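Local coordinates for protein CG11900 (PDB 3NQW) that hydrolyses the alarmone ppGpp to GDP and diphosphate as a manganese-dependent HD-family pyrophosphohydrolase and takes part in the starvation response of the fly, at the interface of chains A and B. Residues are numbered along the deposited sequence; one frame, centred on the assembly and turned at random. Chains: chain A/B, CG11900.

Contact 1 and contact 2 are neighbouring patches of one two-fold symmetric interface, their C-alpha centres about 10 Å apart, and they share A:Ser6. In contact 1 the extended N-terminal segments of the two chains cross and reach the start of helix 53-60 in the partner. Contact 2 carries on from there, as helix 7-19 of chain A packs on helix 33-47 of chain B. The centre of contact 1 lies about 24 Å from B:Glu66 and that of contact 2 about 21 Å from A:Glu66, so both patches probably serve assembly more than chemistry.

Contact 1: the interface of chains A and B. Residues chain A 3-6, 9, 53, 56; chain B 3-6, 9, 51, 53, 56.
Residues 3-6 of both chains run in extended, beta-like conformation, cross near the two-fold axis, and enter helix 7-19 just after A:Ser6 and B:Ser6. The two prolines meet at the crossing, CB of A:Pro5 lying 3.5 Å from CB of B:Pro5. From there each proline lays its CG against the phenylalanine and leucine of the other chain. CG of B:Pro5 sits over one face of the A:Phe9 ring, displaced toward the rim and 4.0 Å from the centroid, a CH-pi contact. CG of B:Pro5 also meets the CD1 methyl of A:Leu56 at 3.5 Å. The A:Phe9 ring is put there by a CG anti to the backbone N (chi1 177°), and its tip points toward the tip of B:Phe9. CG of A:Pro5 likewise lies above a face of B:Phe9, toward the rim, and meets CD1 of B:Leu56, though it crosses the phenylalanine at about a right angle.

A:Glu53, extended beyond CG, lays its CG against CD of B:Pro5 while its carboxylate turns back to its own chain. OE1 of A:Glu53 takes the backbone N-H of A:Ser6 on its syn lone pair at 2.7 Å, nearly straight (176° at H). OG of A:Ser6 in turn accepts the N-H of A:Phe9 at 3.1 Å, capping the start of helix 7-19. Across the interface, the B:Thr3 hydroxyl OG1 makes a weak hydrogen bond to OE2 of A:Glu53, at 3.1 Å.

A:Tyr4 has CG in the crowded position between N and the carbonyl carbon (chi1 60°). Its ring lies alongside B:Thr51, whose CB rests on one face toward the rim, with CG2 3.5 Å from CE2 of A:Tyr4. The B:Tyr4 ring is met on a face by A:Thr3, whose CG2 methyl is 3.5 Å from CZ. Together these crossed segments tie each N-terminus to the partner's helix 53-60 and probably help to hold the two chains of this assembly together.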
loop_
_atom_site.group_PDB
_atom_site.type_symbol
_atom_site.label_atom_id
_atom_site.label_comp_id
_atom_site.label_asym_id
_atom_site.label_seq_id
_atom_site.Cartn_x
_atom_site.Cartn_y
_atom_site.Cartn_z
ATOM N N THR A 3 4.786 -3.263 -18.793
ATOM C CA THR A 3 5.392 -2.562 -17.666
ATOM C C THR A 3 5.174 -3.276 -16.336
ATOM O O THR A 3 4.296 -4.132 -16.206
ATOM C CB THR A 3 4.836 -1.145 -17.521
ATOM O OG1 THR A 3 3.548 -1.191 -16.892
ATOM C CG2 THR A 3 4.695 -0.500 -18.880
ATOM N N TYR A 4 5.973 -2.895 -15.344
ATOM C CA TYR A 4 5.905 -3.480 -14.009
ATOM C C TYR A 4 6.735 -2.644 -13.067
ATOM O O TYR A 4 7.747 -2.061 -13.465
ATOM C CB TYR A 4 6.462 -4.897 -14.008
ATOM C CG TYR A 4 7.908 -4.975 -14.437
ATOM C CD1 TYR A 4 8.263 -4.784 -15.777
ATOM C CD2 TYR A 4 8.925 -5.201 -13.503
ATOM C CE1 TYR A 4 9.594 -4.812 -16.185
ATOM C CE2 TYR A 4 10.263 -5.231 -13.894
ATOM C CZ TYR A 4 10.594 -5.035 -15.239
ATOM O OH TYR A 4 11.914 -5.060 -15.648
ATOM N N PRO A 5 6.324 -2.578 -11.798
ATOM C CA PRO A 5 7.048 -1.802 -10.795
ATOM C C PRO A 5 8.321 -2.530 -10.419
ATOM O O PRO A 5 8.342 -3.758 -10.316
ATOM C CB PRO A 5 6.060 -1.720 -9.639
ATOM C CG PRO A 5 5.345 -3.020 -9.734
ATOM C CD PRO A 5 5.102 -3.159 -11.223
ATOM N N SER A 6 9.380 -1.752 -10.242
ATOM C CA SER A 6 10.701 -2.246 -9.880
ATOM C C SER A 6 10.705 -2.813 -8.466
ATOM O O SER A 6 9.736 -2.649 -7.723
ATOM C CB SER A 6 11.703 -1.090 -9.950
ATOM O OG SER A 6 11.420 -0.100 -8.957
ATOM N N PHE A 9 10.514 0.181 -6.055
ATOM C CA PHE A 9 9.192 0.754 -5.831
ATOM C C PHE A 9 8.403 -0.106 -4.841
ATOM O O PHE A 9 7.535 0.372 -4.115
ATOM C CB PHE A 9 8.433 0.850 -7.145
ATOM C CG PHE A 9 7.039 1.367 -6.987
ATOM C CD1 PHE A 9 5.953 0.495 -6.965
ATOM C CD2 PHE A 9 6.804 2.732 -6.896
ATOM C CE1 PHE A 9 4.641 0.979 -6.867
ATOM C CE2 PHE A 9 5.496 3.230 -6.796
ATOM C CZ PHE A 9 4.409 2.351 -6.784
ATOM N N GLU A 53 8.695 6.396 -11.975
ATOM C CA GLU A 53 8.803 5.848 -10.624
ATOM C C GLU A 53 9.406 6.815 -9.594
ATOM O O GLU A 53 8.997 6.828 -8.429
ATOM C CB GLU A 53 9.623 4.557 -10.648
ATOM C CG GLU A 53 8.772 3.310 -10.643
ATOM C CD GLU A 53 9.594 2.045 -10.648
ATOM O OE1 GLU A 53 9.002 0.959 -10.473
ATOM O OE2 GLU A 53 10.830 2.131 -10.836
ATOM N N LEU A 56 6.566 8.589 -8.358
ATOM C CA LEU A 56 5.674 7.633 -7.710
ATOM C C LEU A 56 6.167 7.247 -6.312
ATOM O O LEU A 56 5.428 7.341 -5.338
ATOM C CB LEU A 56 5.530 6.386 -8.588
ATOM C CG LEU A 56 4.918 6.631 -9.970
ATOM C CD1 LEU A 56 4.952 5.344 -10.780
ATOM C CD2 LEU A 56 3.487 7.147 -9.823
ATOM N N THR B 3 11.964 1.428 -15.580
ATOM C CA THR B 3 10.720 0.724 -15.232
ATOM C C THR B 3 9.713 1.590 -14.474
ATOM O O THR B 3 10.057 2.671 -13.992
ATOM C CB THR B 3 11.007 -0.497 -14.352
ATOM O OG1 THR B 3 11.349 -0.055 -13.036
ATOM C CG2 THR B 3 12.166 -1.298 -14.912
ATOM N N TYR B 4 8.476 1.100 -14.347
ATOM C CA TYR B 4 7.422 1.845 -13.649
ATOM C C TYR B 4 6.082 1.119 -13.626
ATOM O O TYR B 4 5.643 0.584 -14.635
ATOM C CB TYR B 4 7.198 3.190 -14.317
ATOM C CG TYR B 4 6.626 3.076 -15.709
ATOM C CD1 TYR B 4 7.448 2.779 -16.805
ATOM C CD2 TYR B 4 5.255 3.265 -15.938
ATOM C CE1 TYR B 4 6.921 2.682 -18.096
ATOM C CE2 TYR B 4 4.714 3.169 -17.219
ATOM C CZ TYR B 4 5.550 2.885 -18.293
ATOM O OH TYR B 4 5.031 2.856 -19.569
ATOM N N PRO B 5 5.393 1.126 -12.478
ATOM C CA PRO B 5 4.101 0.442 -12.409
ATOM C C PRO B 5 3.112 1.147 -13.296
ATOM O O PRO B 5 3.258 2.332 -13.583
ATOM C CB PRO B 5 3.726 0.553 -10.939
ATOM C CG PRO B 5 4.293 1.871 -10.567
ATOM C CD PRO B 5 5.674 1.820 -11.212
ATOM N N SER B 6 2.110 0.409 -13.741
ATOM C CA SER B 6 1.088 0.967 -14.605
ATOM C C SER B 6 -0.046 1.587 -13.769
ATOM O O SER B 6 -0.078 1.454 -12.530
ATOM C CB SER B 6 0.542 -0.142 -15.507
ATOM O OG SER B 6 -0.174 -1.116 -14.759
ATOM N N PHE B 9 -2.020 -1.066 -12.027
ATOM C CA PHE B 9 -1.404 -1.588 -10.806
ATOM C C PHE B 9 -1.607 -0.680 -9.579
ATOM O O PHE B 9 -1.666 -1.136 -8.431
ATOM C CB PHE B 9 0.083 -1.815 -11.031
ATOM C CG PHE B 9 0.778 -2.383 -9.841
ATOM C CD1 PHE B 9 1.278 -1.548 -8.838
ATOM C CD2 PHE B 9 0.920 -3.753 -9.711
ATOM C CE1 PHE B 9 1.922 -2.082 -7.716
ATOM C CE2 PHE B 9 1.555 -4.304 -8.604
ATOM C CZ PHE B 9 2.061 -3.468 -7.600
ATOM N N THR B 51 8.878 -9.938 -12.301
ATOM C CA THR B 51 8.678 -8.792 -13.189
ATOM C C THR B 51 7.334 -8.713 -13.948
ATOM O O THR B 51 7.169 -7.883 -14.843
ATOM C CB THR B 51 9.868 -8.742 -14.174
ATOM O OG1 THR B 51 9.931 -9.954 -14.946
ATOM C CG2 THR B 51 11.160 -8.614 -13.385
ATOM N N GLU B 53 3.330 -8.017 -13.679
ATOM C CA GLU B 53 2.275 -7.380 -12.895
ATOM C C GLU B 53 1.057 -8.254 -12.601
ATOM O O GLU B 53 0.448 -8.126 -11.539
ATOM C CB GLU B 53 1.822 -6.090 -13.565
ATOM C CG GLU B 53 2.711 -4.921 -13.228
ATOM C CD GLU B 53 2.036 -3.583 -13.460
ATOM O OE1 GLU B 53 2.604 -2.554 -13.019
ATOM O OE2 GLU B 53 0.946 -3.559 -14.085
ATOM N N LEU B 56 1.915 -9.527 -9.369
ATOM C CA LEU B 56 2.077 -8.497 -8.364
ATOM C C LEU B 56 0.705 -7.925 -7.987
ATOM O O LEU B 56 0.439 -7.614 -6.826
ATOM C CB LEU B 56 3.030 -7.406 -8.882
ATOM C CG LEU B 56 4.427 -7.897 -9.293
ATOM C CD1 LEU B 56 5.184 -6.780 -9.985
ATOM C CD2 LEU B 56 5.180 -8.400 -8.073
#

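Contact 2: the interface of chains A and B. Residues chain A 6-7, 10-11, 13-14; chain B 38-39, 41-42, 45-46.
Two helices pack across the interface here, helix 7-19 of chain A against helix 33-47 of chain B, which carries the manganese ligand B:His36 near its start. A:Met10 brings its CG beside B:Ser45, 3.3 Å from CB. The A:Met10 chain leaves with CG anti to the carbonyl carbon (chi1 -65°) and bends at chi2 and chi3, which carries the CE methyl to 3.6 Å from the B:Ser41 hydroxyl OG. B:Thr42 slides past in the opposite direction, CG2 of B:Thr42 3.6 Å from CB of A:Met10.

The B:Thr42 hydroxyl turns back along its own helix: OG1 donates to the carbonyl O of B:Ile38 at 2.8 Å, coming from above the carbonyl plane. This bond probably fixes the rotation of the B:Thr42 side chain (chi1 -50°), and OG1 has at best a weak bond across to O of A:Met10.

One turn on, the A:Leu13 and B:Ile38 chains cross obliquely, CD1 of the leucine 3.7 Å from CG2 of the isoleucine. At the end of the patch A:Gln14, extended, crosses B:Asn39 at about a right angle, their amide planes 84° apart. NE2 of A:Gln14 lies 3.2 Å from ND2 of B:Asn39, though amide N and O are not readily told apart at 2.90 Å. A mixed patch of small polar and aliphatic side chains, held mainly by van der Waals contact, it probably joins the two chains of this assembly and, if that pair is the working form, may steady the helix that supplies a metal ligand.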
loop_
_atom_site.group_PDB
_atom_site.type_symbol
_atom_site.label_atom_id
_atom_site.label_comp_id
_atom_site.label_asym_id
_atom_site.label_seq_id
_atom_site.Cartn_x
_atom_site.Cartn_y
_atom_site.Cartn_z
ATOM N N SER A 6 9.380 -1.752 -10.242
ATOM C CA SER A 6 10.701 -2.246 -9.880
ATOM C C SER A 6 10.705 -2.813 -8.466
ATOM O O SER A 6 9.736 -2.649 -7.723
ATOM C CB SER A 6 11.703 -1.090 -9.950
ATOM O OG SER A 6 11.420 -0.100 -8.957
ATOM N N ALA A 7 11.809 -3.467 -8.099
ATOM C CA ALA A 7 11.975 -4.042 -6.761
ATOM C C ALA A 7 12.145 -2.905 -5.759
ATOM O O ALA A 7 11.900 -3.068 -4.561
ATOM C CB ALA A 7 13.180 -4.947 -6.734
ATOM N N MET A 10 8.728 -1.384 -4.801
ATOM C CA MET A 10 8.034 -2.271 -3.918
ATOM C C MET A 10 8.610 -2.163 -2.515
ATOM O O MET A 10 7.874 -2.216 -1.517
ATOM C CB MET A 10 8.117 -3.682 -4.487
ATOM C CG MET A 10 7.374 -3.830 -5.851
ATOM S SD MET A 10 5.609 -3.289 -5.840
ATOM C CE MET A 10 4.855 -4.425 -4.676
ATOM N N GLU A 11 9.930 -1.988 -2.438
ATOM C CA GLU A 11 10.615 -1.830 -1.153
ATOM C C GLU A 11 10.237 -0.469 -0.560
ATOM O O GLU A 11 10.261 -0.262 0.661
ATOM C CB GLU A 11 12.120 -1.893 -1.353
ATOM C CG GLU A 11 12.840 -2.018 -0.048
ATOM C CD GLU A 11 14.314 -1.797 -0.195
ATOM O OE1 GLU A 11 14.718 -0.967 -1.038
ATOM O OE2 GLU A 11 15.074 -2.442 0.545
ATOM N N LEU A 13 7.212 0.981 -1.305
ATOM C CA LEU A 13 5.795 0.823 -0.968
ATOM C C LEU A 13 5.732 0.176 0.404
ATOM O O LEU A 13 4.956 0.575 1.271
ATOM C CB LEU A 13 5.110 -0.111 -1.967
ATOM C CG LEU A 13 3.600 -0.008 -2.202
ATOM C CD1 LEU A 13 3.051 -1.406 -2.414
ATOM C CD2 LEU A 13 2.922 0.667 -1.035
ATOM N N GLN A 14 6.568 -0.843 0.567
ATOM C CA GLN A 14 6.672 -1.601 1.803
ATOM C C GLN A 14 7.148 -0.698 2.927
ATOM O O GLN A 14 6.614 -0.719 4.034
ATOM C CB GLN A 14 7.666 -2.743 1.608
ATOM C CG GLN A 14 7.729 -3.732 2.764
ATOM C CD GLN A 14 8.587 -4.959 2.436
ATOM O OE1 GLN A 14 9.821 -4.944 2.569
ATOM N NE2 GLN A 14 7.930 -6.022 1.977
ATOM N N ILE B 38 0.638 -6.204 0.968
ATOM C CA ILE B 38 1.789 -5.498 0.420
ATOM C C ILE B 38 3.051 -6.318 0.708
ATOM O O ILE B 38 3.811 -6.632 -0.210
ATOM C CB ILE B 38 1.980 -4.125 1.064
ATOM C CG1 ILE B 38 0.783 -3.221 0.760
ATOM C CG2 ILE B 38 3.294 -3.516 0.577
ATOM C CD1 ILE B 38 1.008 -1.752 1.134
ATOM N N ASN B 39 3.289 -6.669 1.970
ATOM C CA ASN B 39 4.482 -7.470 2.275
ATOM C C ASN B 39 4.518 -8.662 1.294
ATOM O O ASN B 39 5.563 -8.973 0.699
ATOM C CB ASN B 39 4.476 -7.977 3.740
ATOM C CG ASN B 39 5.025 -6.938 4.747
ATOM O OD1 ASN B 39 4.899 -7.108 5.965
ATOM N ND2 ASN B 39 5.656 -5.879 4.237
ATOM N N SER B 41 2.940 -9.040 -1.757
ATOM C CA SER B 41 3.232 -8.645 -3.111
ATOM C C SER B 41 4.691 -8.193 -3.198
ATOM O O SER B 41 5.364 -8.450 -4.199
ATOM C CB SER B 41 2.299 -7.527 -3.571
ATOM O OG SER B 41 2.599 -7.157 -4.917
ATOM N N THR B 42 5.202 -7.546 -2.155
ATOM C CA THR B 42 6.596 -7.097 -2.215
ATOM C C THR B 42 7.603 -8.253 -2.198
ATOM O O THR B 42 8.610 -8.199 -2.903
ATOM C CB THR B 42 6.954 -6.114 -1.083
ATOM O OG1 THR B 42 5.967 -5.078 -1.024
ATOM C CG2 THR B 42 8.308 -5.469 -1.365
ATOM N N SER B 45 8.290 -9.324 -5.671
ATOM C CA SER B 45 9.050 -8.346 -6.428
ATOM C C SER B 45 10.509 -8.329 -6.049
ATOM O O SER B 45 11.379 -8.611 -6.866
ATOM C CB SER B 45 8.526 -6.946 -6.206
ATOM O OG SER B 45 9.388 -6.041 -6.853
ATOM N N VAL B 46 10.747 -7.963 -4.796
ATOM C CA VAL B 46 12.084 -7.859 -4.239
ATOM C C VAL B 46 12.789 -9.191 -4.112
ATOM O O VAL B 46 13.841 -9.408 -4.707
ATOM C CB VAL B 46 12.067 -7.207 -2.832
ATOM C CG1 VAL B 46 13.494 -7.060 -2.311
ATOM C CG2 VAL B 46 11.381 -5.851 -2.892
#